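Local coordinates for conserved hypothetical protein (Streptococcus pneumoniae, PDB 4QDY) that is of unknown function but is built from two YbbR domains joined by a long strand, at residues V16-R21 / V61-T66; S30-E35 / Q93-K98; V135-D140 / L180-T185; I150-P155 / V168-I173; E158-N163 / V193-V198. All coordinates share one frame; numbering follows the deposited sequence.

How the contacts relate
From the N terminus, strand 9-21 pairs with residues 61-66 in contact 1, closing a loop that holds helix 45-52. Contact 2 starts inside that loop at 30-35 and ends beyond it at 93-98, so contacts 1 and 2 cross. Both belong to the first YbbR-like domain. Strand 87-113 then leads to the second YbbR-like domain. There contact 3 closes the loop from 135-140 to 180-185, and contact 4, a hairpin pair, is nested inside it. Contact 5 crosses both, tying the hairpin connection to the end of strand 183-196. Contacts 2 and 3 touch through Ser30 with Pro181 and Lys98 with Asp140, where the two halves meet.

Contact 1: residues V16-R21 / V61-T66; sequences VPIDIR and VTADLT
Ile20 CG1 meets Ala63 CB on the apolar face of a parallel strand pair, 16-21 beside 61-64. Four backbone hydrogen bonds hold it. Asp19 N bonds Val61 O at 2.8 Å, and Asp19 O accepts from Ala63 N. Arg21 repeats the pattern two residues on: its N bonds Ala63 O, and its O accepts from Leu65 N.

The tight side is the face with Ile18, Ile20, Val61 and Ala63. A chi1 of 57° puts Val61 CG1 between its own backbone N and carbonyl carbon. There it meets Val16 CG1 at 3.7 Å and lies near Pro17 O. Ala63 CB touches both Ile18 CG2 and Ile20 CG1, 4.1 Å from each. Ile20 CG2 rests on Leu65 CD1 at 3.6 Å.

The other face is looser, and Arg21, Asp64 and Thr66 are exposed there. Arg21 is extended from CG to NE and runs beside Asp64, pointing the same way. The charges do not join: Arg21 NE is 4.5 Å from Asp64 OD1, and the two planar groups are turned 68° apart. Asp64 OD1 instead accepts from Thr66 OG1 at 2.7 Å and from Thr66 N. Both come from the same face of the carboxylate. The bond to Thr66 N makes an Asx turn as the strand ends.

Ile20 N bonds Glu35 OE2 of the second subunit. Within the chain, Ile18, Val61 and Ala63 pack on Leu77 of strand 71-80, and Ile18 and Ile20 on Ile95 of strand 87-113. Val36 of strand 35-42 touches Ile18 and Val61.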
# COMPACT_ATOMS: atom_id res chain seq x y z
N VAL A 16 -1.55 -6.27 10.37
CA VAL A 16 -1.84 -7.56 9.71
C VAL A 16 -1.77 -7.34 8.19
O VAL A 16 -2.63 -6.64 7.64
CB VAL A 16 -3.18 -8.19 10.16
CG1 VAL A 16 -3.36 -9.58 9.56
CG2 VAL A 16 -3.28 -8.27 11.68
N PRO A 17 -0.76 -7.89 7.48
CA PRO A 17 -0.69 -7.67 6.02
C PRO A 17 -1.71 -8.51 5.26
O PRO A 17 -2.03 -9.62 5.67
CB PRO A 17 0.74 -8.09 5.68
CG PRO A 17 1.13 -9.06 6.72
CD PRO A 17 0.35 -8.74 7.97
N ILE A 18 -2.21 -7.97 4.13
CA ILE A 18 -3.22 -8.62 3.27
C ILE A 18 -2.51 -9.41 2.16
O ILE A 18 -1.65 -8.86 1.48
CB ILE A 18 -4.20 -7.57 2.67
CG1 ILE A 18 -4.69 -6.54 3.72
CG2 ILE A 18 -5.37 -8.27 1.96
CD1 ILE A 18 -5.36 -5.29 3.14
N ASP A 19 -2.91 -10.68 1.97
CA ASP A 19 -2.34 -11.51 0.92
C ASP A 19 -3.27 -11.42 -0.29
O ASP A 19 -4.26 -12.14 -0.39
CB ASP A 19 -2.12 -12.96 1.41
CG ASP A 19 -1.20 -13.80 0.53
OD1 ASP A 19 -1.42 -13.83 -0.71
OD2 ASP A 19 -0.31 -14.48 1.08
N ILE A 20 -2.97 -10.48 -1.19
CA ILE A 20 -3.77 -10.19 -2.37
C ILE A 20 -3.32 -11.07 -3.54
O ILE A 20 -2.16 -11.00 -3.95
CB ILE A 20 -3.69 -8.68 -2.74
CG1 ILE A 20 -4.18 -7.81 -1.56
CG2 ILE A 20 -4.48 -8.39 -4.02
CD1 ILE A 20 -4.00 -6.34 -1.71
N ARG A 21 -4.25 -11.87 -4.08
CA ARG A 21 -4.01 -12.73 -5.24
C ARG A 21 -4.47 -12.00 -6.51
O ARG A 21 -5.63 -11.58 -6.60
CB ARG A 21 -4.72 -14.10 -5.08
CG ARG A 21 -4.53 -15.03 -6.28
CD ARG A 21 -5.19 -16.38 -6.10
NE ARG A 21 -5.11 -17.18 -7.32
CZ ARG A 21 -4.11 -18.00 -7.62
NH1 ARG A 21 -3.08 -18.14 -6.79
NH2 ARG A 21 -4.12 -18.69 -8.76
N VAL A 61 -5.05 -12.93 6.33
CA VAL A 61 -6.13 -12.16 5.71
C VAL A 61 -5.80 -12.11 4.20
O VAL A 61 -4.69 -11.74 3.82
CB VAL A 61 -6.40 -10.77 6.34
CG1 VAL A 61 -5.16 -9.88 6.35
CG2 VAL A 61 -7.58 -10.07 5.67
N THR A 62 -6.75 -12.57 3.37
CA THR A 62 -6.56 -12.64 1.92
C THR A 62 -7.64 -11.86 1.16
O THR A 62 -8.69 -11.54 1.70
CB THR A 62 -6.57 -14.12 1.45
OG1 THR A 62 -7.83 -14.72 1.75
CG2 THR A 62 -5.43 -14.94 2.04
N ALA A 63 -7.34 -11.58 -0.12
CA ALA A 63 -8.18 -10.91 -1.11
C ALA A 63 -7.89 -11.49 -2.49
O ALA A 63 -6.73 -11.79 -2.79
CB ALA A 63 -7.93 -9.40 -1.09
N ASP A 64 -8.93 -11.71 -3.31
CA ASP A 64 -8.78 -12.30 -4.64
C ASP A 64 -9.27 -11.32 -5.71
O ASP A 64 -10.41 -10.85 -5.64
CB ASP A 64 -9.53 -13.64 -4.72
CG ASP A 64 -9.30 -14.47 -5.97
OD1 ASP A 64 -8.35 -14.16 -6.72
OD2 ASP A 64 -10.02 -15.48 -6.15
N LEU A 65 -8.40 -11.00 -6.68
CA LEU A 65 -8.72 -10.05 -7.75
C LEU A 65 -8.77 -10.71 -9.14
O LEU A 65 -8.99 -10.00 -10.13
CB LEU A 65 -7.67 -8.91 -7.79
CG LEU A 65 -7.42 -8.08 -6.52
CD1 LEU A 65 -6.35 -7.04 -6.79
CD2 LEU A 65 -8.68 -7.37 -6.05
N THR A 66 -8.57 -12.04 -9.22
CA THR A 66 -8.53 -12.82 -10.47
C THR A 66 -9.82 -12.67 -11.31
O THR A 66 -9.72 -12.55 -12.53
CB THR A 66 -8.30 -14.32 -10.18
OG1 THR A 66 -9.27 -14.77 -9.22
CG2 THR A 66 -6.89 -14.61 -9.67

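Contact 2: residues S30-E35 / Q93-K98; sequences SGFASE and QKITVK
Phe32 takes a chi1 of 53°, which sets CG between its backbone N and carbonyl carbon, and a chi2 of 87° sets the ring plane roughly perpendicular to the plane of CA, CB and CG. Val97 has CG1 anti to its backbone N (chi1 -177°) and CG2 anti to its carbonyl carbon. Its two methyls meet the CD2-CE2 part of the Phe32 ring. Phe32 CD2 lies 3.8 Å from Val97 CG2, and Phe32 CE2 lies 4.0 Å from Val97 CG1. The side chains cross at an oblique angle. Thr96 O lies at the ring edge, in its plane, and is 3.3 Å from Phe32 CB. The CB atoms of Phe32 and Ile95 are 4.3 Å apart.

Polar contacts hold the other end. Lys98 N donates to Ser30 O at 2.9 Å. The return bond, Ser30 N to Lys98 O, is weak at 3.4 Å. A water links the same two residues: it is 3.0 Å from Ser30 OG and donates to Lys98 O at 2.7 Å. Between these two groups of contacts, Gly31 bends the chain with a positive phi. The side chain of Lys98 is extended and leads away from Ser30 toward Asp140 and Glu142, with which it makes long, weak ion pairs.

Phe32 also packs on Ser34 of the second subunit. Within the chain, strand 87-113 pairs antiparallel with strand 71-80, where Ile95 bonds Val75. Phe32 rests on Ile20 of strand 9-21, Ile95 touches Ile18 and Ile20 of that strand, and Val97 meets Leu65.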
# COMPACT_ATOMS: atom_id res chain seq x y z
N SER A 30 -3.26 -0.39 -6.83
CA SER A 30 -3.02 0.69 -5.87
C SER A 30 -4.34 1.21 -5.27
O SER A 30 -5.42 0.81 -5.71
CB SER A 30 -2.28 1.85 -6.54
OG SER A 30 -3.04 2.43 -7.58
N GLY A 31 -4.23 2.10 -4.28
CA GLY A 31 -5.38 2.76 -3.65
C GLY A 31 -5.99 2.12 -2.42
O GLY A 31 -7.15 2.39 -2.11
N PHE A 32 -5.20 1.30 -1.70
CA PHE A 32 -5.63 0.59 -0.49
C PHE A 32 -4.53 0.60 0.57
O PHE A 32 -3.35 0.75 0.23
CB PHE A 32 -6.03 -0.86 -0.83
CG PHE A 32 -4.96 -1.63 -1.58
CD1 PHE A 32 -3.95 -2.30 -0.90
CD2 PHE A 32 -4.95 -1.66 -2.97
CE1 PHE A 32 -2.94 -2.96 -1.59
CE2 PHE A 32 -3.94 -2.33 -3.66
CZ PHE A 32 -2.95 -2.98 -2.97
N ALA A 33 -4.91 0.40 1.85
CA ALA A 33 -3.95 0.32 2.95
C ALA A 33 -3.36 -1.08 3.00
O ALA A 33 -4.11 -2.06 3.08
CB ALA A 33 -4.62 0.68 4.27
N SER A 34 -2.02 -1.17 2.91
CA SER A 34 -1.22 -2.40 2.89
C SER A 34 -1.55 -3.36 4.04
O SER A 34 -1.55 -4.57 3.84
CB SER A 34 0.27 -2.07 2.96
OG SER A 34 0.60 -1.40 4.16
N GLU A 35 -1.80 -2.80 5.25
CA GLU A 35 -2.09 -3.60 6.44
C GLU A 35 -3.43 -3.23 7.07
O GLU A 35 -3.92 -2.11 6.91
CB GLU A 35 -0.97 -3.42 7.48
CG GLU A 35 0.35 -4.05 7.06
CD GLU A 35 1.51 -3.94 8.04
OE1 GLU A 35 1.54 -2.96 8.83
OE2 GLU A 35 2.41 -4.80 7.98
N GLN A 93 -13.34 -4.50 6.68
CA GLN A 93 -13.79 -5.80 6.15
C GLN A 93 -13.56 -5.88 4.63
O GLN A 93 -13.37 -6.98 4.11
CB GLN A 93 -15.28 -6.06 6.45
CG GLN A 93 -15.66 -6.19 7.94
CD GLN A 93 -15.85 -4.89 8.68
OE1 GLN A 93 -15.04 -3.95 8.60
NE2 GLN A 93 -16.89 -4.82 9.49
N LYS A 94 -13.61 -4.73 3.94
CA LYS A 94 -13.41 -4.62 2.49
C LYS A 94 -12.34 -3.57 2.16
O LYS A 94 -12.21 -2.58 2.89
CB LYS A 94 -14.73 -4.27 1.77
CG LYS A 94 -15.84 -5.29 1.93
CD LYS A 94 -17.12 -4.87 1.20
CE LYS A 94 -18.21 -5.91 1.35
NZ LYS A 94 -19.44 -5.53 0.62
N ILE A 95 -11.59 -3.79 1.07
CA ILE A 95 -10.55 -2.84 0.62
C ILE A 95 -10.90 -2.36 -0.79
O ILE A 95 -11.48 -3.12 -1.57
CB ILE A 95 -9.10 -3.42 0.69
CG1 ILE A 95 -8.89 -4.64 -0.25
CG2 ILE A 95 -8.70 -3.72 2.15
CD1 ILE A 95 -7.43 -5.10 -0.46
N THR A 96 -10.55 -1.11 -1.12
CA THR A 96 -10.80 -0.51 -2.44
C THR A 96 -9.52 -0.63 -3.26
O THR A 96 -8.47 -0.12 -2.85
CB THR A 96 -11.27 0.94 -2.29
OG1 THR A 96 -12.42 0.97 -1.44
CG2 THR A 96 -11.60 1.60 -3.64
N VAL A 97 -9.59 -1.31 -4.42
CA VAL A 97 -8.43 -1.53 -5.27
C VAL A 97 -8.67 -0.93 -6.67
O VAL A 97 -9.72 -1.16 -7.27
CB VAL A 97 -8.10 -3.05 -5.37
CG1 VAL A 97 -6.84 -3.29 -6.19
CG2 VAL A 97 -7.95 -3.69 -3.99
N LYS A 98 -7.67 -0.19 -7.18
CA LYS A 98 -7.64 0.38 -8.53
C LYS A 98 -6.80 -0.54 -9.41
O LYS A 98 -5.57 -0.49 -9.35
CB LYS A 98 -7.12 1.83 -8.53
CG LYS A 98 -7.05 2.48 -9.92
CD LYS A 98 -6.35 3.83 -9.90
CE LYS A 98 -6.20 4.40 -11.29
NZ LYS A 98 -5.48 5.70 -11.28
O HOH W 1 -3.51 1.06 -10.26

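Contact 3: residues V135-D140 / L180-T185; sequences VSITSD and LPAVIT
Ile137 lays CG2 on the CB of Ala182, 3.6 Å away. Its chi1 of -54° sets CG1 anti to the carbonyl carbon; CG2 is then anti to the backbone N. Ile137 CG1 faces Ile184 CG1 at 4.3 Å. Val135 adds to the same buried side, with CB 4.0 Å from Ile184 CG2. Ile184 in turn packs on Leu170 and Ala172 of strand 164-173.

The backbones are joined by two hydrogen-bonded pairs. Ser136 and Thr185 exchange both N-H...O bonds, and so do Thr138 and Val183, with Thr138 N to Val183 O at 2.7 Å. Ile137 and Ile184 form the non-hydrogen-bonded pair between them. On the opposite face Thr138 and Val183 bring their CB atoms to 4.3 Å.

Where the chain turns a corner at Ser139, a side chain takes over. Ser139 OG is anti to its backbone N (chi1 -173°) and donates to Pro181 O at 2.8 Å, in the plane of that carbonyl. The same OG is hydrogen-bonded to Thr143 OG1 of helix 141-145. Asp140 is the N-cap of this helix, and its OD1 accepts from Thr143 N.

Ile137 is hydrogen-bonded to Lys105 of strand 87-113 through the backbone, making 135-138 a middle strand. The alternating hydrogen-bonded and non-hydrogen-bonded pairs are those of an antiparallel sheet, here with one apolar face, in the second YbbR domain.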
# COMPACT_ATOMS: atom_id res chain seq x y z
N VAL A 135 16.04 5.85 -15.24
CA VAL A 135 15.27 4.99 -14.34
C VAL A 135 14.02 4.46 -15.07
O VAL A 135 13.52 5.10 -15.99
CB VAL A 135 14.86 5.66 -12.99
CG1 VAL A 135 16.07 5.97 -12.12
CG2 VAL A 135 13.99 6.91 -13.19
N SER A 136 13.55 3.28 -14.66
CA SER A 136 12.35 2.63 -15.18
C SER A 136 11.22 2.76 -14.18
O SER A 136 11.43 2.54 -12.99
CB SER A 136 12.62 1.17 -15.51
OG SER A 136 11.45 0.51 -15.96
N ILE A 137 10.03 3.14 -14.66
CA ILE A 137 8.87 3.32 -13.81
C ILE A 137 7.78 2.35 -14.25
O ILE A 137 7.45 2.29 -15.43
CB ILE A 137 8.35 4.80 -13.79
CG1 ILE A 137 9.44 5.83 -13.43
CG2 ILE A 137 7.16 4.95 -12.86
CD1 ILE A 137 10.35 6.31 -14.57
N THR A 138 7.22 1.60 -13.29
CA THR A 138 6.13 0.65 -13.51
C THR A 138 4.90 1.16 -12.75
O THR A 138 5.00 1.50 -11.56
CB THR A 138 6.55 -0.76 -13.08
OG1 THR A 138 7.79 -1.10 -13.72
CG2 THR A 138 5.50 -1.81 -13.41
N SER A 139 3.75 1.25 -13.44
CA SER A 139 2.47 1.70 -12.90
C SER A 139 1.35 1.43 -13.91
O SER A 139 1.57 0.68 -14.87
CB SER A 139 2.53 3.19 -12.55
OG SER A 139 1.36 3.63 -11.88
N ASP A 140 0.16 2.01 -13.70
CA ASP A 140 -0.94 1.93 -14.66
C ASP A 140 -0.71 3.03 -15.70
O ASP A 140 0.07 3.95 -15.43
CB ASP A 140 -2.31 2.04 -13.95
CG ASP A 140 -2.52 3.27 -13.08
OD1 ASP A 140 -2.44 4.39 -13.62
OD2 ASP A 140 -2.86 3.10 -11.89
N LEU A 180 3.12 9.97 -6.89
CA LEU A 180 2.19 9.09 -7.60
C LEU A 180 2.43 7.60 -7.29
O LEU A 180 3.59 7.21 -7.09
CB LEU A 180 2.32 9.33 -9.12
CG LEU A 180 2.02 10.76 -9.63
CD1 LEU A 180 2.41 10.90 -11.07
CD2 LEU A 180 0.55 11.13 -9.45
N PRO A 181 1.36 6.75 -7.27
CA PRO A 181 1.57 5.32 -7.01
C PRO A 181 2.25 4.63 -8.20
O PRO A 181 1.62 4.30 -9.21
CB PRO A 181 0.15 4.78 -6.76
CG PRO A 181 -0.75 5.74 -7.44
CD PRO A 181 -0.07 7.07 -7.49
N ALA A 182 3.57 4.45 -8.08
CA ALA A 182 4.42 3.86 -9.10
C ALA A 182 5.65 3.18 -8.49
O ALA A 182 6.13 3.61 -7.44
CB ALA A 182 4.87 4.94 -10.07
N VAL A 183 6.14 2.12 -9.16
CA VAL A 183 7.31 1.34 -8.74
C VAL A 183 8.49 1.77 -9.63
O VAL A 183 8.43 1.61 -10.85
CB VAL A 183 7.04 -0.19 -8.81
CG1 VAL A 183 8.26 -0.99 -8.37
CG2 VAL A 183 5.83 -0.57 -7.97
N ILE A 184 9.55 2.31 -9.01
CA ILE A 184 10.72 2.81 -9.75
C ILE A 184 11.87 1.81 -9.60
O ILE A 184 12.09 1.27 -8.52
CB ILE A 184 11.11 4.23 -9.24
CG1 ILE A 184 9.87 5.16 -9.25
CG2 ILE A 184 12.28 4.82 -10.07
CD1 ILE A 184 10.05 6.48 -8.66
N THR A 185 12.59 1.57 -10.71
CA THR A 185 13.74 0.67 -10.76
C THR A 185 14.92 1.44 -11.42
O THR A 185 14.81 1.83 -12.58
CB THR A 185 13.39 -0.63 -11.48
OG1 THR A 185 12.22 -1.19 -10.89
CG2 THR A 185 14.53 -1.65 -11.44

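Contact 4: residues I150-P155 / V168-I173; sequences IIAVLP and VPLQAI
Ile151 and Gln171 form the hydrogen-bonded pair of a beta hairpin made by strands 149-153 and 164-173. Ile151 N bonds Gln171 O at 2.7 Å, and Gln171 N bonds Ile151 O at 2.9 Å. Toward the connection the pairing frays. Val153 N reaches Pro169 O only by a weak bond of 3.4 Å, and Pro169 has no N-H to give back. Its CD lies beside Val153 O instead.

Apolar contacts fill both faces. On one, Ala152 CB sits between Val168 CG2 and Leu170 CD2, 3.8 Å from each. Ile150 CD1 meets Ala172 CB on the same side, and Ile150 and Leu170 cross at about a right angle. Val135 of strand 135-138 packs against both Ile150 and Leu170. On the other face, Ile151 and Ile173 also cross at about a right angle, with Ile151 CG2 on Ile173 CD1 at 3.8 Å.

The Gln171 amide lies along this second face, its OE1 against Val153 CG1 and Ile151 CD1. The Gln171 chain is extended beyond CG. Val153 CG1 stands between its own N and carbonyl carbon (chi1 53°). Gln171 also packs on Thr72 of the second subunit, and Pro169 on Thr96 of that subunit.

Past the strand, Pro155 lies across Val168, with Pro155 CD 3.7 Å from Val168 CG1.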
# COMPACT_ATOMS: atom_id res chain seq x y z
N ILE A 150 11.06 12.74 -11.78
CA ILE A 150 11.53 11.73 -10.84
C ILE A 150 12.42 12.47 -9.87
O ILE A 150 13.30 13.22 -10.31
CB ILE A 150 12.21 10.51 -11.54
CG1 ILE A 150 11.36 9.90 -12.68
CG2 ILE A 150 12.69 9.45 -10.52
CD1 ILE A 150 9.95 9.35 -12.30
N ILE A 151 12.17 12.35 -8.56
CA ILE A 151 12.96 13.11 -7.59
C ILE A 151 13.78 12.16 -6.70
O ILE A 151 13.30 11.11 -6.27
CB ILE A 151 12.11 14.07 -6.72
CG1 ILE A 151 10.99 13.34 -5.93
CG2 ILE A 151 11.54 15.21 -7.58
CD1 ILE A 151 10.25 14.17 -4.86
N ALA A 152 15.03 12.56 -6.45
CA ALA A 152 15.97 11.89 -5.56
C ALA A 152 16.05 12.69 -4.27
O ALA A 152 16.98 13.47 -4.05
CB ALA A 152 17.33 11.74 -6.24
N VAL A 153 14.98 12.56 -3.46
CA VAL A 153 14.76 13.29 -2.22
C VAL A 153 15.65 12.71 -1.09
O VAL A 153 15.70 11.50 -0.88
CB VAL A 153 13.24 13.29 -1.83
CG1 VAL A 153 12.64 11.89 -1.79
CG2 VAL A 153 12.98 14.05 -0.53
N LEU A 154 16.36 13.61 -0.38
CA LEU A 154 17.22 13.30 0.76
C LEU A 154 16.36 12.87 1.96
O LEU A 154 15.39 13.58 2.27
CB LEU A 154 18.08 14.55 1.11
CG LEU A 154 18.97 14.50 2.37
CD1 LEU A 154 20.13 13.53 2.22
CD2 LEU A 154 19.54 15.87 2.67
N PRO A 155 16.66 11.73 2.64
CA PRO A 155 15.83 11.32 3.79
C PRO A 155 15.78 12.40 4.87
O PRO A 155 16.78 13.07 5.13
CB PRO A 155 16.54 10.06 4.30
CG PRO A 155 17.28 9.54 3.12
CD PRO A 155 17.75 10.76 2.40
N VAL A 168 19.67 7.71 -1.53
CA VAL A 168 18.46 8.50 -1.38
C VAL A 168 17.33 7.83 -2.20
O VAL A 168 17.59 7.40 -3.33
CB VAL A 168 18.64 10.00 -1.76
CG1 VAL A 168 19.59 10.71 -0.81
CG2 VAL A 168 19.08 10.18 -3.22
N PRO A 169 16.10 7.72 -1.66
CA PRO A 169 15.02 7.07 -2.43
C PRO A 169 14.56 7.91 -3.62
O PRO A 169 14.68 9.13 -3.62
CB PRO A 169 13.89 6.94 -1.41
CG PRO A 169 14.13 8.01 -0.42
CD PRO A 169 15.62 8.15 -0.32
N LEU A 170 14.02 7.22 -4.65
CA LEU A 170 13.49 7.84 -5.86
C LEU A 170 11.97 7.82 -5.83
O LEU A 170 11.37 6.78 -5.55
CB LEU A 170 14.03 7.14 -7.12
CG LEU A 170 15.51 7.37 -7.46
CD1 LEU A 170 16.03 6.30 -8.38
CD2 LEU A 170 15.75 8.75 -8.04
N GLN A 171 11.34 8.98 -6.09
CA GLN A 171 9.88 9.17 -6.11
C GLN A 171 9.41 9.78 -7.44
O GLN A 171 10.11 10.63 -8.00
CB GLN A 171 9.41 10.06 -4.95
CG GLN A 171 9.60 9.47 -3.56
CD GLN A 171 9.12 10.41 -2.47
OE1 GLN A 171 9.26 11.63 -2.54
NE2 GLN A 171 8.62 9.83 -1.39
N ALA A 172 8.23 9.36 -7.91
CA ALA A 172 7.61 9.87 -9.14
C ALA A 172 6.54 10.89 -8.78
O ALA A 172 5.59 10.54 -8.07
CB ALA A 172 7.04 8.73 -9.97
N ILE A 173 6.71 12.15 -9.20
CA ILE A 173 5.76 13.22 -8.88
C ILE A 173 5.17 13.84 -10.16
O ILE A 173 5.76 13.73 -11.24
CB ILE A 173 6.38 14.32 -7.97
CG1 ILE A 173 7.53 15.10 -8.67
CG2 ILE A 173 6.80 13.75 -6.60
CD1 ILE A 173 7.98 16.39 -7.98

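Contact 5: residues E158-N163 / V193-V198; sequences ERITGN and VTTKPV
Asn163 and Thr195 join the connection of a beta hairpin to a neighbouring strand. The connection runs between strands 149-153 and 164-173, and Asn163 is at its end. Thr195 lies near the end of strand 183-196, which pairs antiparallel with strand 164-173.

The Asn163 side chain can be followed outward. Its CA already makes a C-H...O contact with Val193 O at 3.3 Å. CB lies 3.7 Å from the same oxygen. A chi1 of -68° sets CG anti to the carbonyl carbon, and CG comes to 4.0 Å from Thr195 OG1. At the tip, OD1 accepts two hydrogen bonds from one residue. Thr195 OG1 donates at 2.9 Å, and Thr195 N donates at the same distance. The donors reach OD1 from opposite faces of the amide plane, tilted by 28° and 25°. One oxygen thus holds both the backbone and the hydroxyl of Thr195. The two side chains slide past each other in opposite directions. Thr195 OG1 also stands close to Gly162 C, with its methyl CG2 near Gly162 O.

Ile160 supplies the apolar part. It touches Val193 and Thr195, and also Leu154. Val193 is bonded through the backbone to Tyr164 of strand 164-173. Thr194 is bonded to Glu126 and Asn127 of strand 124-130. No other chain of the assembly touches either segment.

Ile160 uses two methyls across the contact: CG2 lies 3.8 Å from Thr195 CG2, and CD1 lies 4.1 Å from Val193 CG2.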
# COMPACT_ATOMS: atom_id res chain seq x y z
N GLU A 158 18.42 12.70 7.56
CA GLU A 158 19.77 13.10 7.13
C GLU A 158 19.94 14.63 7.14
O GLU A 158 18.99 15.36 6.88
CB GLU A 158 20.08 12.56 5.73
CG GLU A 158 20.07 11.05 5.58
CD GLU A 158 21.13 10.24 6.31
OE1 GLU A 158 22.17 10.82 6.70
OE2 GLU A 158 20.95 9.01 6.42
N ARG A 159 21.18 15.09 7.41
CA ARG A 159 21.58 16.50 7.46
C ARG A 159 22.84 16.76 6.63
O ARG A 159 23.74 15.92 6.61
CB ARG A 159 21.82 16.95 8.92
CG ARG A 159 20.61 16.95 9.85
CD ARG A 159 19.60 18.05 9.54
NE ARG A 159 18.48 18.06 10.48
CZ ARG A 159 17.35 17.38 10.32
NH1 ARG A 159 17.16 16.63 9.24
NH2 ARG A 159 16.39 17.46 11.23
N ILE A 160 22.90 17.93 5.97
CA ILE A 160 24.06 18.33 5.17
C ILE A 160 24.92 19.27 6.04
O ILE A 160 24.58 20.44 6.23
CB ILE A 160 23.66 18.98 3.80
CG1 ILE A 160 22.71 18.07 2.95
CG2 ILE A 160 24.89 19.43 2.99
CD1 ILE A 160 23.24 16.68 2.46
N THR A 161 26.01 18.72 6.61
CA THR A 161 26.95 19.45 7.48
C THR A 161 28.31 19.58 6.78
O THR A 161 29.23 20.20 7.31
CB THR A 161 27.08 18.73 8.84
OG1 THR A 161 27.56 17.40 8.63
CG2 THR A 161 25.77 18.70 9.62
N GLY A 162 28.40 19.00 5.58
CA GLY A 162 29.59 18.99 4.74
C GLY A 162 29.37 18.13 3.51
O GLY A 162 28.22 17.91 3.11
N ASN A 163 30.47 17.63 2.90
CA ASN A 163 30.40 16.76 1.73
C ASN A 163 29.68 15.46 2.10
O ASN A 163 30.13 14.74 3.00
CB ASN A 163 31.79 16.48 1.13
CG ASN A 163 32.48 17.67 0.50
OD1 ASN A 163 31.92 18.77 0.35
ND2 ASN A 163 33.72 17.47 0.07
N VAL A 193 26.88 15.26 -2.54
CA VAL A 193 26.75 16.70 -2.33
C VAL A 193 28.13 17.30 -2.06
O VAL A 193 28.82 16.89 -1.12
CB VAL A 193 25.76 17.04 -1.18
CG1 VAL A 193 25.61 18.55 -0.99
CG2 VAL A 193 24.39 16.41 -1.42
N THR A 194 28.54 18.27 -2.90
CA THR A 194 29.78 19.02 -2.78
C THR A 194 29.42 20.32 -2.05
O THR A 194 28.43 20.95 -2.40
CB THR A 194 30.43 19.23 -4.16
OG1 THR A 194 30.71 17.95 -4.73
CG2 THR A 194 31.71 20.05 -4.10
N THR A 195 30.18 20.67 -0.99
CA THR A 195 29.86 21.86 -0.20
C THR A 195 31.07 22.77 0.02
O THR A 195 32.21 22.31 0.12
CB THR A 195 29.31 21.46 1.18
OG1 THR A 195 30.28 20.67 1.87
CG2 THR A 195 27.97 20.73 1.10
N LYS A 196 30.78 24.08 0.14
CA LYS A 196 31.73 25.15 0.44
C LYS A 196 31.37 25.77 1.80
O LYS A 196 30.20 26.06 2.04
CB LYS A 196 31.73 26.21 -0.68
N PRO A 197 32.34 25.95 2.73
CA PRO A 197 31.98 26.51 4.05
C PRO A 197 31.93 28.04 4.00
O PRO A 197 32.97 28.70 4.01
CB PRO A 197 33.10 26.00 4.98
CG PRO A 197 34.14 25.36 4.08
CD PRO A 197 33.78 25.66 2.66
N VAL A 198 30.69 28.59 3.93
CA VAL A 198 30.26 30.00 3.87
C VAL A 198 31.47 30.97 3.89
O VAL A 198 31.35 32.11 3.45
CB VAL A 198 29.29 30.36 5.04
CG1 VAL A 198 27.94 29.68 4.87
CG2 VAL A 198 29.90 30.06 6.41